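Local coordinates for Pre-mRNA-splicing factor SAD1 (Saccharomyces cerevisiae, PDB 4MSX), which promotes assembly of newly synthesized U4 snRNA into the U4/U6 snRNP and is required for pre-mRNA splicing, its ubiquitin-specific-protease-like domain being catalytically inactive, at residues Asn380-Asp383 with Pro389-Asn392; Leu199-His204 with Ala415-Val420; Leu74-Glu79 with Leu123-Leu128; Ile345-Leu350 with Gln476-Gln481. All coordinates share one frame; numbering follows the deposited sequence.

How the interactions relate
From the N terminus, interaction 3 comes first and closes a loop of 43 residues inside the zinc finger, finishing before any of the others opens. The rest lie in the USP-like domain. Interaction 2 opens at 199-204 and interaction 4 at 345-350; interaction 1 then opens and closes between 380 and 392, nested inside both. Interaction 2 closes at 415-420, before interaction 4 does at 476-481, and the two therefore cross. Strands 409-421 and 472-480 are neighbours in one sheet, which joins a helix (interaction 2) and a short helical turn (interaction 4) to a common platform. Interaction 1 reaches interaction 2 where Phe382 packs against His419.

Interaction 1: residues Asn380-Asp383 with Pro389-Asn392; sequences NRFD and PVKN
With chi1 at -64°, Phe382 carries CG beside its backbone N and anti to the carbonyl carbon, a setting that sends the ring across the loop to Pro389 and Val390. The ring offers Pro389 its edge: Phe382 CD1 lies 3.7 Å from Pro389 O, near the ring plane. Further out, CE1 of Phe382 meets Val390 CA obliquely at 4.0 Å, and CG2 of Val390 stays looser, 4.3 Å from the same CE1. One face of the ring is backed by CB of its own neighbour Arg381. Beyond the two segments, His419 of strand 409-421 packs edge-to-face with the Phe382 ring. At the other end Pro389 CB lies 3.4 Å from Asp383 O. A water lies 2.9 Å from Pro389 O and also close to Asp383 N, but that second distance is short enough to make the bridge doubtful. Asp435 receives both Val390 N and Lys391 N, which fixes the turn from outside. Between 380-383 and 389-392 the loop thus closes by van der Waals packing, in which carbonyl oxygens meet C-H groups, with at most a water linking the two backbones.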
loop_
_atom_site.group_PDB
_atom_site.type_symbol
_atom_site.label_atom_id
_atom_site.label_comp_id
_atom_site.label_asym_id
_atom_site.label_seq_id
_atom_site.Cartn_x
_atom_site.Cartn_y
_atom_site.Cartn_z
ATOM N N ASN A 380 -0.058 -15.754 -13.918
ATOM C CA ASN A 380 -1.465 -15.737 -14.338
ATOM C C ASN A 380 -2.208 -16.936 -13.749
ATOM O O ASN A 380 -2.403 -17.935 -14.429
ATOM C CB ASN A 380 -1.547 -15.762 -15.850
ATOM C CG ASN A 380 -2.968 -15.514 -16.342
ATOM O OD1 ASN A 380 -3.833 -15.100 -15.558
ATOM N ND2 ASN A 380 -3.216 -15.761 -17.619
ATOM N N ARG A 381 -2.605 -16.835 -12.495
ATOM C CA ARG A 381 -3.298 -17.931 -11.795
ATOM C C ARG A 381 -4.752 -18.161 -12.231
ATOM O O ARG A 381 -5.233 -19.313 -12.250
ATOM C CB ARG A 381 -3.339 -17.606 -10.305
ATOM C CG ARG A 381 -1.935 -17.389 -9.667
ATOM C CD ARG A 381 -1.201 -18.742 -9.476
ATOM N NE ARG A 381 0.170 -18.561 -8.959
ATOM C CZ ARG A 381 1.026 -19.572 -8.796
ATOM N NH1 ARG A 381 0.677 -20.832 -9.147
ATOM N NH2 ARG A 381 2.220 -19.321 -8.310
ATOM N N PHE A 382 -5.461 -17.071 -12.510
ATOM C CA PHE A 382 -6.929 -17.130 -12.646
ATOM C C PHE A 382 -7.465 -17.095 -14.039
ATOM O O PHE A 382 -7.220 -16.170 -14.796
ATOM C CB PHE A 382 -7.557 -15.912 -11.970
ATOM C CG PHE A 382 -7.324 -15.872 -10.503
ATOM C CD1 PHE A 382 -7.620 -16.968 -9.723
ATOM C CD2 PHE A 382 -6.780 -14.742 -9.898
ATOM C CE1 PHE A 382 -7.397 -16.972 -8.359
ATOM C CE2 PHE A 382 -6.555 -14.719 -8.527
ATOM C CZ PHE A 382 -6.846 -15.847 -7.757
ATOM N N ASP A 383 -8.322 -18.053 -14.332
ATOM C CA ASP A 383 -9.095 -17.980 -15.558
ATOM C C ASP A 383 -10.493 -17.465 -15.130
ATOM O O ASP A 383 -11.365 -18.244 -14.743
ATOM C CB ASP A 383 -9.084 -19.357 -16.266
ATOM C CG ASP A 383 -10.046 -19.431 -17.456
ATOM O OD1 ASP A 383 -10.521 -18.377 -17.953
ATOM O OD2 ASP A 383 -10.298 -20.566 -17.896
ATOM N N PRO A 389 -13.503 -19.699 -10.844
ATOM C CA PRO A 389 -12.111 -19.302 -11.169
ATOM C C PRO A 389 -11.094 -19.509 -10.027
ATOM O O PRO A 389 -9.904 -19.830 -10.281
ATOM C CB PRO A 389 -12.215 -17.793 -11.459
ATOM C CG PRO A 389 -13.665 -17.424 -11.389
ATOM C CD PRO A 389 -14.455 -18.571 -10.840
ATOM N N VAL A 390 -11.499 -19.270 -8.782
ATOM C CA VAL A 390 -10.554 -19.414 -7.685
ATOM C C VAL A 390 -10.252 -20.876 -7.461
ATOM O O VAL A 390 -9.091 -21.308 -7.526
ATOM C CB VAL A 390 -11.055 -18.726 -6.386
ATOM C CG1 VAL A 390 -10.013 -18.833 -5.263
ATOM C CG2 VAL A 390 -11.357 -17.251 -6.665
ATOM N N LYS A 391 -11.288 -21.678 -7.249
ATOM C CA LYS A 391 -11.062 -23.119 -7.049
ATOM C C LYS A 391 -10.267 -23.776 -8.180
ATOM O O LYS A 391 -9.436 -24.656 -7.949
ATOM C CB LYS A 391 -12.413 -23.850 -6.954
ATOM C CG LYS A 391 -12.274 -25.302 -6.590
ATOM C CD LYS A 391 -13.666 -25.873 -6.215
ATOM C CE LYS A 391 -13.558 -27.247 -5.538
ATOM N NZ LYS A 391 -14.864 -27.718 -4.938
ATOM N N ASN A 392 -10.569 -23.381 -9.425
ATOM C CA ASN A 392 -9.932 -23.975 -10.593
ATOM C C ASN A 392 -8.649 -23.266 -11.057
ATOM O O ASN A 392 -8.206 -23.454 -12.192
ATOM C CB ASN A 392 -10.958 -24.012 -11.728
ATOM C CG ASN A 392 -12.060 -25.011 -11.423
ATOM O OD1 ASN A 392 -11.756 -26.106 -10.966
ATOM N ND2 ASN A 392 -13.309 -24.589 -11.531
HETATM O O HOH W 1 -8.967 -20.016 -12.986
#

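Interaction 2: residues Leu199-His204 with Ala415-Val420; sequences LLLISH and ANVVHV
Leu201, on the helix 189-203, packs against Ala415 and Val417 of the long strand 409-421, a helix-on-sheet contact in the core of the ubiquitin-specific-protease fold. In active members of this family the corresponding helix starts near the catalytic cysteine and belongs to the thumb, while the sheet belongs to the palm; the contact probably joins the same two parts here. The contact between the segments is purely apolar. Leu201 has CG beside its backbone N (chi1 -69°), which brings both methyls of its fork up to the strand. Val417 CG2 is met by both branches, Leu201 CD1 and Leu201 CD2 each lying 4.0 Å from it, and the two side chains cross obliquely. Around this pair, Leu270 of helix 266-280 touches Leu201, Pro266 touches Val417 and Leu444 of strand 438-446 touches Ala415, so the small patch is sealed within a larger buried core.

Polar interactions run within the helix and between neighbouring strands, not from helix to strand. In the helix, Ser203 N donates to Leu199 O at 2.9 Å. Asn416 leaves the strand on the side away from the helix; its OD1 accepts from Thr473 OG1, and ND2 donates to Gln443 OE1. Ala415 is hydrogen-bonded through its backbone to Val477 of the adjacent antiparallel strand 472-480. The closest approach is that of Leu201 CD2 to Ala415 CB, 3.5 Å, tighter than ordinary methyl-methyl contact.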
loop_
_atom_site.group_PDB
_atom_site.type_symbol
_atom_site.label_atom_id
_atom_site.label_comp_id
_atom_site.label_asym_id
_atom_site.label_seq_id
_atom_site.Cartn_x
_atom_site.Cartn_y
_atom_site.Cartn_z
ATOM N N LEU A 199 -0.940 -0.981 -1.543
ATOM C CA LEU A 199 -0.372 0.188 -0.862
ATOM C C LEU A 199 1.018 -0.102 -0.290
ATOM O O LEU A 199 1.901 0.785 -0.293
ATOM C CB LEU A 199 -1.298 0.657 0.274
ATOM C CG LEU A 199 -2.623 1.249 -0.274
ATOM C CD1 LEU A 199 -3.574 1.474 0.914
ATOM C CD2 LEU A 199 -2.385 2.574 -1.055
ATOM N N LEU A 200 1.212 -1.294 0.260
ATOM C CA LEU A 200 2.543 -1.672 0.734
ATOM C C LEU A 200 3.566 -1.721 -0.440
ATOM O O LEU A 200 4.707 -1.217 -0.326
ATOM C CB LEU A 200 2.490 -3.058 1.425
ATOM C CG LEU A 200 1.842 -3.022 2.830
ATOM C CD1 LEU A 200 1.524 -4.450 3.319
ATOM C CD2 LEU A 200 2.736 -2.253 3.873
ATOM N N LEU A 201 3.156 -2.302 -1.569
ATOM C CA LEU A 201 4.086 -2.419 -2.715
ATOM C C LEU A 201 4.535 -1.051 -3.141
ATOM O O LEU A 201 5.746 -0.770 -3.284
ATOM C CB LEU A 201 3.432 -3.063 -3.958
ATOM C CG LEU A 201 3.081 -4.531 -3.862
ATOM C CD1 LEU A 201 2.731 -5.135 -5.250
ATOM C CD2 LEU A 201 4.202 -5.281 -3.239
ATOM N N ILE A 202 3.592 -0.157 -3.349
ATOM C CA ILE A 202 3.988 1.129 -3.865
ATOM C C ILE A 202 4.731 1.959 -2.795
ATOM O O ILE A 202 5.663 2.699 -3.129
ATOM C CB ILE A 202 2.822 1.881 -4.481
ATOM C CG1 ILE A 202 3.370 3.001 -5.372
ATOM C CG2 ILE A 202 1.847 2.382 -3.405
ATOM C CD1 ILE A 202 2.278 3.839 -6.036
ATOM N N SER A 203 4.378 1.807 -1.516
ATOM C CA SER A 203 5.068 2.521 -0.441
ATOM C C SER A 203 6.499 2.033 -0.218
ATOM O O SER A 203 7.293 2.715 0.443
ATOM C CB SER A 203 4.282 2.380 0.868
ATOM O OG SER A 203 3.073 3.092 0.767
ATOM N N HIS A 204 6.821 0.844 -0.748
ATOM C CA HIS A 204 8.157 0.278 -0.580
ATOM C C HIS A 204 9.041 0.453 -1.828
ATOM O O HIS A 204 10.158 -0.044 -1.842
ATOM C CB HIS A 204 8.100 -1.199 -0.084
ATOM C CG HIS A 204 7.743 -1.285 1.371
ATOM N ND1 HIS A 204 8.609 -1.760 2.340
ATOM C CD2 HIS A 204 6.654 -0.811 2.041
ATOM C CE1 HIS A 204 8.044 -1.645 3.532
ATOM N NE2 HIS A 204 6.849 -1.086 3.377
ATOM N N ALA A 415 9.558 -7.746 -3.086
ATOM C CA ALA A 415 8.199 -7.913 -2.557
ATOM C C ALA A 415 7.549 -9.101 -3.250
ATOM O O ALA A 415 7.789 -9.336 -4.457
ATOM C CB ALA A 415 7.372 -6.634 -2.835
ATOM N N ASN A 416 6.727 -9.819 -2.492
ATOM C CA ASN A 416 6.061 -11.033 -2.980
ATOM C C ASN A 416 4.614 -11.030 -2.441
ATOM O O ASN A 416 4.420 -11.061 -1.232
ATOM C CB ASN A 416 6.847 -12.249 -2.460
ATOM C CG ASN A 416 6.373 -13.578 -3.081
ATOM O OD1 ASN A 416 6.157 -13.660 -4.275
ATOM N ND2 ASN A 416 6.163 -14.589 -2.254
ATOM N N VAL A 417 3.617 -10.915 -3.323
ATOM C CA VAL A 417 2.215 -10.964 -2.863
ATOM C C VAL A 417 1.750 -12.392 -3.094
ATOM O O VAL A 417 1.827 -12.895 -4.217
ATOM C CB VAL A 417 1.365 -10.000 -3.653
ATOM C CG1 VAL A 417 -0.156 -10.043 -3.192
ATOM C CG2 VAL A 417 1.905 -8.540 -3.415
ATOM N N VAL A 418 1.204 -12.991 -2.056
ATOM C CA VAL A 418 0.873 -14.402 -2.049
ATOM C C VAL A 418 -0.627 -14.589 -1.946
ATOM O O VAL A 418 -1.335 -13.826 -1.248
ATOM C CB VAL A 418 1.556 -15.041 -0.827
ATOM C CG1 VAL A 418 0.899 -16.339 -0.456
ATOM C CG2 VAL A 418 3.078 -15.214 -1.156
ATOM N N HIS A 419 -1.115 -15.623 -2.627
ATOM C CA HIS A 419 -2.536 -15.909 -2.652
ATOM C C HIS A 419 -2.816 -17.064 -1.671
ATOM O O HIS A 419 -2.133 -18.063 -1.688
ATOM C CB HIS A 419 -2.962 -16.310 -4.071
ATOM C CG HIS A 419 -4.407 -16.685 -4.176
ATOM N ND1 HIS A 419 -4.822 -17.940 -4.565
ATOM C CD2 HIS A 419 -5.535 -15.974 -3.924
ATOM C CE1 HIS A 419 -6.144 -17.983 -4.556
ATOM N NE2 HIS A 419 -6.602 -16.803 -4.178
ATOM N N VAL A 420 -3.835 -16.918 -0.838
ATOM C CA VAL A 420 -4.165 -17.902 0.195
ATOM C C VAL A 420 -5.653 -18.122 0.076
ATOM O O VAL A 420 -6.422 -17.152 -0.103
ATOM C CB VAL A 420 -3.819 -17.329 1.623
ATOM C CG1 VAL A 420 -4.515 -18.082 2.705
ATOM C CG2 VAL A 420 -2.318 -17.387 1.838
#

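Interaction 3: residues Leu74-Glu79 with Leu123-Leu128; sequences LDFDSE and LNLTSL
Phe76 brings one corner of its ring against two leucine methyls, and that small meeting is the tight part of this zinc-finger contact. Leu125 CD2 lies 3.7 Å from Phe76 CE1 and about as far from CD1, while Leu123 CD2 shares Phe76 CE1, at 3.9 Å, and also reaches CZ. Both leucines approach obliquely. Leu123 and Leu125 stand two residues apart, and their methyls come together because CG of Leu123 lies anti to the backbone N (chi1 175°), whereas CG of Leu125 lies beside its own backbone N. Helix 146-155 adds Ile151, Ala154 and Ala155 to the surroundings of the ring, and Cys93 of strand 91-94 also touches it. Replacing the ring with an alanine would probably open a gap between the two leucine methyls and helix 146-155.

Away from the ring each segment is polar and, at Ser78, Glu79 and Thr126, exposed. The buried Asn124 folds its turn through OD1, accepting Thr126 N at 2.8 Å in its carbonyl plane, an Asx turn; Ser127 N comes from above that plane at 3.1 Å. On the other segment Asp75 OD1 accepts Asp77 N at 2.7 Å, again an Asx turn. Asp75 and Asp77 also form salt bridges with Lys241 and Lys233 of the USP-like domain. The chemistry is thus divided: apolar packing joins the loop to the end of strand 121-124 and the turn that follows it, while carboxylates on the same loop tie the finger to its neighbouring domain.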
loop_
_atom_site.group_PDB
_atom_site.type_symbol
_atom_site.label_atom_id
_atom_site.label_comp_id
_atom_site.label_asym_id
_atom_site.label_seq_id
_atom_site.Cartn_x
_atom_site.Cartn_y
_atom_site.Cartn_z
ATOM N N LEU A 74 -7.152 8.367 20.242
ATOM C CA LEU A 74 -7.127 9.172 19.013
ATOM C C LEU A 74 -6.795 8.287 17.791
ATOM O O LEU A 74 -5.687 7.731 17.703
ATOM C CB LEU A 74 -6.076 10.273 19.123
ATOM C CG LEU A 74 -6.291 11.117 20.396
ATOM C CD1 LEU A 74 -5.250 12.219 20.404
ATOM C CD2 LEU A 74 -7.758 11.678 20.374
ATOM N N ASP A 75 -7.710 8.219 16.840
ATOM C CA ASP A 75 -7.461 7.451 15.569
ATOM C C ASP A 75 -7.794 8.386 14.424
ATOM O O ASP A 75 -8.908 8.924 14.345
ATOM C CB ASP A 75 -8.356 6.205 15.501
ATOM C CG ASP A 75 -8.034 5.306 14.284
ATOM O OD1 ASP A 75 -7.840 5.836 13.164
ATOM O OD2 ASP A 75 -7.944 4.065 14.456
ATOM N N PHE A 76 -6.810 8.687 13.590
ATOM C CA PHE A 76 -7.031 9.616 12.488
ATOM C C PHE A 76 -7.220 8.906 11.112
ATOM O O PHE A 76 -7.209 9.531 10.063
ATOM C CB PHE A 76 -5.848 10.563 12.442
ATOM C CG PHE A 76 -5.784 11.453 13.670
ATOM C CD1 PHE A 76 -6.780 12.405 13.877
ATOM C CD2 PHE A 76 -4.777 11.294 14.611
ATOM C CE1 PHE A 76 -6.740 13.250 15.024
ATOM C CE2 PHE A 76 -4.717 12.103 15.765
ATOM C CZ PHE A 76 -5.694 13.095 15.964
ATOM N N ASP A 77 -7.414 7.610 11.155
ATOM C CA ASP A 77 -7.679 6.874 9.932
ATOM C C ASP A 77 -9.182 6.837 9.576
ATOM O O ASP A 77 -9.559 6.302 8.542
ATOM C CB ASP A 77 -7.181 5.430 10.093
ATOM C CG ASP A 77 -5.693 5.352 10.257
ATOM O OD1 ASP A 77 -5.034 6.379 10.033
ATOM O OD2 ASP A 77 -5.186 4.286 10.657
ATOM N N SER A 78 -10.034 7.373 10.435
ATOM C CA SER A 78 -11.478 7.260 10.234
ATOM C C SER A 78 -11.979 8.275 9.205
ATOM O O SER A 78 -11.300 9.269 8.900
ATOM C CB SER A 78 -12.205 7.480 11.570
ATOM O OG SER A 78 -11.894 6.425 12.478
ATOM N N GLU A 79 -13.174 8.020 8.673
ATOM C CA GLU A 79 -13.822 8.950 7.772
ATOM C C GLU A 79 -13.974 10.289 8.567
ATOM O O GLU A 79 -14.430 10.287 9.699
ATOM C CB GLU A 79 -15.240 8.441 7.394
ATOM C CG GLU A 79 -15.898 9.288 6.318
ATOM C CD GLU A 79 -17.320 8.803 5.913
ATOM O OE1 GLU A 79 -17.826 7.777 6.448
ATOM O OE2 GLU A 79 -17.933 9.486 5.046
ATOM N N LEU A 123 -8.748 19.291 17.823
ATOM C CA LEU A 123 -7.880 19.482 16.674
ATOM C C LEU A 123 -8.754 19.718 15.468
ATOM O O LEU A 123 -9.640 18.900 15.153
ATOM C CB LEU A 123 -7.009 18.198 16.469
ATOM C CG LEU A 123 -6.153 18.257 15.218
ATOM C CD1 LEU A 123 -5.059 19.415 15.234
ATOM C CD2 LEU A 123 -5.477 16.917 15.081
ATOM N N ASN A 124 -8.498 20.781 14.724
ATOM C CA ASN A 124 -9.225 20.951 13.474
ATOM C C ASN A 124 -8.609 19.975 12.469
ATOM O O ASN A 124 -7.410 20.081 12.232
ATOM C CB ASN A 124 -9.060 22.385 12.925
ATOM C CG ASN A 124 -9.875 22.628 11.672
ATOM O OD1 ASN A 124 -9.777 21.875 10.693
ATOM N ND2 ASN A 124 -10.722 23.664 11.697
ATOM N N LEU A 125 -9.389 19.056 11.907
ATOM C CA LEU A 125 -8.816 17.961 11.086
ATOM C C LEU A 125 -8.373 18.417 9.692
ATOM O O LEU A 125 -7.710 17.669 8.969
ATOM C CB LEU A 125 -9.805 16.801 10.937
ATOM C CG LEU A 125 -10.005 16.064 12.271
ATOM C CD1 LEU A 125 -11.074 15.013 12.149
ATOM C CD2 LEU A 125 -8.636 15.473 12.815
ATOM N N THR A 126 -8.748 19.629 9.307
ATOM C CA THR A 126 -8.422 20.136 7.990
ATOM C C THR A 126 -7.217 21.071 8.042
ATOM O O THR A 126 -6.303 20.942 7.225
ATOM C CB THR A 126 -9.615 20.835 7.349
ATOM O OG1 THR A 126 -10.606 19.861 7.012
ATOM C CG2 THR A 126 -9.184 21.564 6.101
ATOM N N SER A 127 -7.166 21.965 9.028
ATOM C CA SER A 127 -6.067 22.920 9.115
ATOM C C SER A 127 -5.010 22.457 10.098
ATOM O O SER A 127 -3.920 23.029 10.189
ATOM C CB SER A 127 -6.611 24.275 9.585
ATOM O OG SER A 127 -7.065 24.174 10.927
ATOM N N LEU A 128 -5.328 21.420 10.864
ATOM C CA LEU A 128 -4.410 20.932 11.905
ATOM C C LEU A 128 -4.005 21.977 12.987
ATOM O O LEU A 128 -2.969 21.840 13.654
ATOM C CB LEU A 128 -3.165 20.308 11.253
ATOM C CG LEU A 128 -3.430 19.149 10.292
ATOM C CD1 LEU A 128 -2.069 18.537 9.896
ATOM C CD2 LEU A 128 -4.329 18.096 10.928
#

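Interaction 4: residues Ile345-Leu350 with Gln476-Gln481; sequences INITKL and QVWEKQ
The indole of Trp478 meets Ile347 at its six-membered ring, where Ile347 CD1 lies 4.0 Å from CZ2 in an oblique approach. At the pyrrole edge, nearly in the ring plane, sits Gln476 OE1, accepting from Trp478 NE1 at 2.9 Å with an N-H...O angle of 151°. Seen from the amide, however, the indole N-H stands above the carbonyl plane and misses the lone pairs. Phe377 and Leu413, on the flanking strands 374-379 and 409-421, also touch the indole.

Ile347 holds CG1 anti to its backbone N (chi1 -167°), and the chain runs on extended, which carries CD1 to the strand. There Ile347 CD1 also touches Gln476 OE1, 3.4 Å away, so the same oxygen meets the isoleucine methyl roughly at right angles to the indole N-H. The other end of the amide is occupied as well, NE2 donating to Asn416 OD1. A leucine in place of Gln476 would probably leave the indole N-H and the Asn416 oxygen each without this partner. Ile347 itself begins the short helix 347-350, whose N-cap is Asn346: its OD1 accepts Thr348 N at 2.9 Å on a lone pair, nearly straight at 174°, and Thr348 OG1 at 3.0 Å.

The turn after strand 344-346 is thereby packed onto strand 472-480 of the central sheet. Across the interface the contact is van der Waals only, a methyl against indole carbon and amide oxygen, and the buried amide oxygen is satisfied from within its own strand.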
loop_
_atom_site.group_PDB
_atom_site.type_symbol
_atom_site.label_atom_id
_atom_site.label_comp_id
_atom_site.label_asym_id
_atom_site.label_seq_id
_atom_site.Cartn_x
_atom_site.Cartn_y
_atom_site.Cartn_z
ATOM N N ILE A 345 7.701 -25.236 -11.972
ATOM C CA ILE A 345 8.427 -24.543 -13.019
ATOM C C ILE A 345 9.293 -23.457 -12.417
ATOM O O ILE A 345 8.885 -22.794 -11.451
ATOM C CB ILE A 345 7.472 -23.933 -14.065
ATOM C CG1 ILE A 345 8.302 -23.533 -15.291
ATOM C CG2 ILE A 345 6.693 -22.689 -13.492
ATOM C CD1 ILE A 345 7.515 -23.236 -16.500
ATOM N N ASN A 346 10.493 -23.245 -12.951
ATOM C CA ASN A 346 11.347 -22.204 -12.393
ATOM C C ASN A 346 10.997 -20.881 -13.056
ATOM O O ASN A 346 10.652 -20.836 -14.255
ATOM C CB ASN A 346 12.834 -22.485 -12.643
ATOM C CG ASN A 346 13.745 -21.643 -11.717
ATOM O OD1 ASN A 346 14.054 -20.475 -12.004
ATOM N ND2 ASN A 346 14.148 -22.231 -10.584
ATOM N N ILE A 347 11.091 -19.799 -12.297
ATOM C CA ILE A 347 10.848 -18.486 -12.873
ATOM C C ILE A 347 11.742 -18.211 -14.083
ATOM O O ILE A 347 11.321 -17.535 -14.996
ATOM C CB ILE A 347 11.000 -17.340 -11.793
ATOM C CG1 ILE A 347 10.424 -16.008 -12.340
ATOM C CG2 ILE A 347 12.455 -17.169 -11.353
ATOM C CD1 ILE A 347 10.146 -14.975 -11.213
ATOM N N THR A 348 12.972 -18.743 -14.128
ATOM C CA THR A 348 13.865 -18.400 -15.261
ATOM C C THR A 348 13.285 -19.021 -16.533
ATOM O O THR A 348 13.444 -18.494 -17.634
ATOM C CB THR A 348 15.298 -18.953 -15.056
ATOM O OG1 THR A 348 15.197 -20.352 -14.767
ATOM C CG2 THR A 348 15.977 -18.249 -13.922
ATOM N N LYS A 349 12.589 -20.136 -16.375
ATOM C CA LYS A 349 12.014 -20.786 -17.519
ATOM C C LYS A 349 10.775 -20.009 -18.003
ATOM O O LYS A 349 10.470 -20.001 -19.187
ATOM C CB LYS A 349 11.668 -22.242 -17.172
ATOM C CG LYS A 349 10.861 -22.953 -18.252
ATOM C CD LYS A 349 11.438 -24.338 -18.565
ATOM C CE LYS A 349 10.510 -25.159 -19.469
ATOM N NZ LYS A 349 11.191 -26.369 -20.038
ATOM N N LEU A 350 10.040 -19.353 -17.098
ATOM C CA LEU A 350 8.908 -18.503 -17.552
ATOM C C LEU A 350 9.455 -17.324 -18.363
ATOM O O LEU A 350 8.782 -16.781 -19.209
ATOM C CB LEU A 350 8.085 -17.996 -16.342
ATOM C CG LEU A 350 7.353 -19.082 -15.531
ATOM C CD1 LEU A 350 6.729 -18.483 -14.216
ATOM C CD2 LEU A 350 6.283 -19.793 -16.372
ATOM N N GLN A 476 5.064 -10.089 -7.940
ATOM C CA GLN A 476 6.377 -9.846 -7.328
ATOM C C GLN A 476 6.932 -8.555 -7.815
ATOM O O GLN A 476 6.702 -8.172 -8.956
ATOM C CB GLN A 476 7.440 -10.941 -7.735
ATOM C CG GLN A 476 7.085 -12.285 -7.100
ATOM C CD GLN A 476 8.057 -13.380 -7.514
ATOM O OE1 GLN A 476 8.727 -13.278 -8.573
ATOM N NE2 GLN A 476 8.176 -14.397 -6.664
ATOM N N VAL A 477 7.762 -7.942 -6.970
ATOM C CA VAL A 477 8.436 -6.710 -7.390
ATOM C C VAL A 477 9.931 -7.020 -7.289
ATOM O O VAL A 477 10.378 -7.460 -6.244
ATOM C CB VAL A 477 8.142 -5.505 -6.469
ATOM C CG1 VAL A 477 8.983 -4.270 -6.885
ATOM C CG2 VAL A 477 6.618 -5.130 -6.509
ATOM N N TRP A 478 10.631 -6.844 -8.399
ATOM C CA TRP A 478 12.098 -7.086 -8.474
ATOM C C TRP A 478 12.783 -5.756 -8.703
ATOM O O TRP A 478 12.272 -4.913 -9.474
ATOM C CB TRP A 478 12.408 -8.022 -9.650
ATOM C CG TRP A 478 11.932 -9.420 -9.416
ATOM C CD1 TRP A 478 10.635 -9.872 -9.542
ATOM C CD2 TRP A 478 12.707 -10.548 -8.973
ATOM N NE1 TRP A 478 10.577 -11.206 -9.219
ATOM C CE2 TRP A 478 11.837 -11.650 -8.902
ATOM C CE3 TRP A 478 14.085 -10.750 -8.694
ATOM C CZ2 TRP A 478 12.268 -12.941 -8.509
ATOM C CZ3 TRP A 478 14.508 -12.022 -8.316
ATOM C CH2 TRP A 478 13.601 -13.094 -8.222
ATOM N N GLU A 479 13.953 -5.553 -8.072
ATOM C CA GLU A 479 14.619 -4.275 -8.178
ATOM C C GLU A 479 16.003 -4.472 -8.856
ATOM O O GLU A 479 16.751 -5.398 -8.510
ATOM C CB GLU A 479 14.870 -3.654 -6.795
ATOM C CG GLU A 479 15.583 -2.310 -6.907
ATOM C CD GLU A 479 15.665 -1.529 -5.576
ATOM O OE1 GLU A 479 15.577 -2.160 -4.479
ATOM O OE2 GLU A 479 15.819 -0.280 -5.647
ATOM N N LYS A 480 16.273 -3.629 -9.825
ATOM C CA LYS A 480 17.454 -3.795 -10.685
ATOM C C LYS A 480 18.693 -3.451 -9.852
ATOM O O LYS A 480 18.662 -2.524 -9.036
ATOM C CB LYS A 480 17.333 -2.904 -11.931
ATOM C CG LYS A 480 18.592 -2.829 -12.827
ATOM C CD LYS A 480 18.202 -2.607 -14.287
ATOM C CE LYS A 480 17.844 -1.202 -14.596
ATOM N NZ LYS A 480 17.377 -1.072 -16.012
ATOM N N GLN A 481 19.729 -4.271 -9.981
ATOM C CA GLN A 481 20.983 -4.046 -9.252
ATOM C C GLN A 481 22.001 -3.386 -10.163
ATOM O O GLN A 481 22.046 -3.688 -11.368
ATOM C CB GLN A 481 21.575 -5.379 -8.785
ATOM C CG GLN A 481 20.622 -6.192 -7.969
ATOM C CD GLN A 481 20.159 -5.424 -6.740
ATOM O OE1 GLN A 481 20.927 -5.272 -5.783
ATOM N NE2 GLN A 481 18.899 -4.915 -6.764
#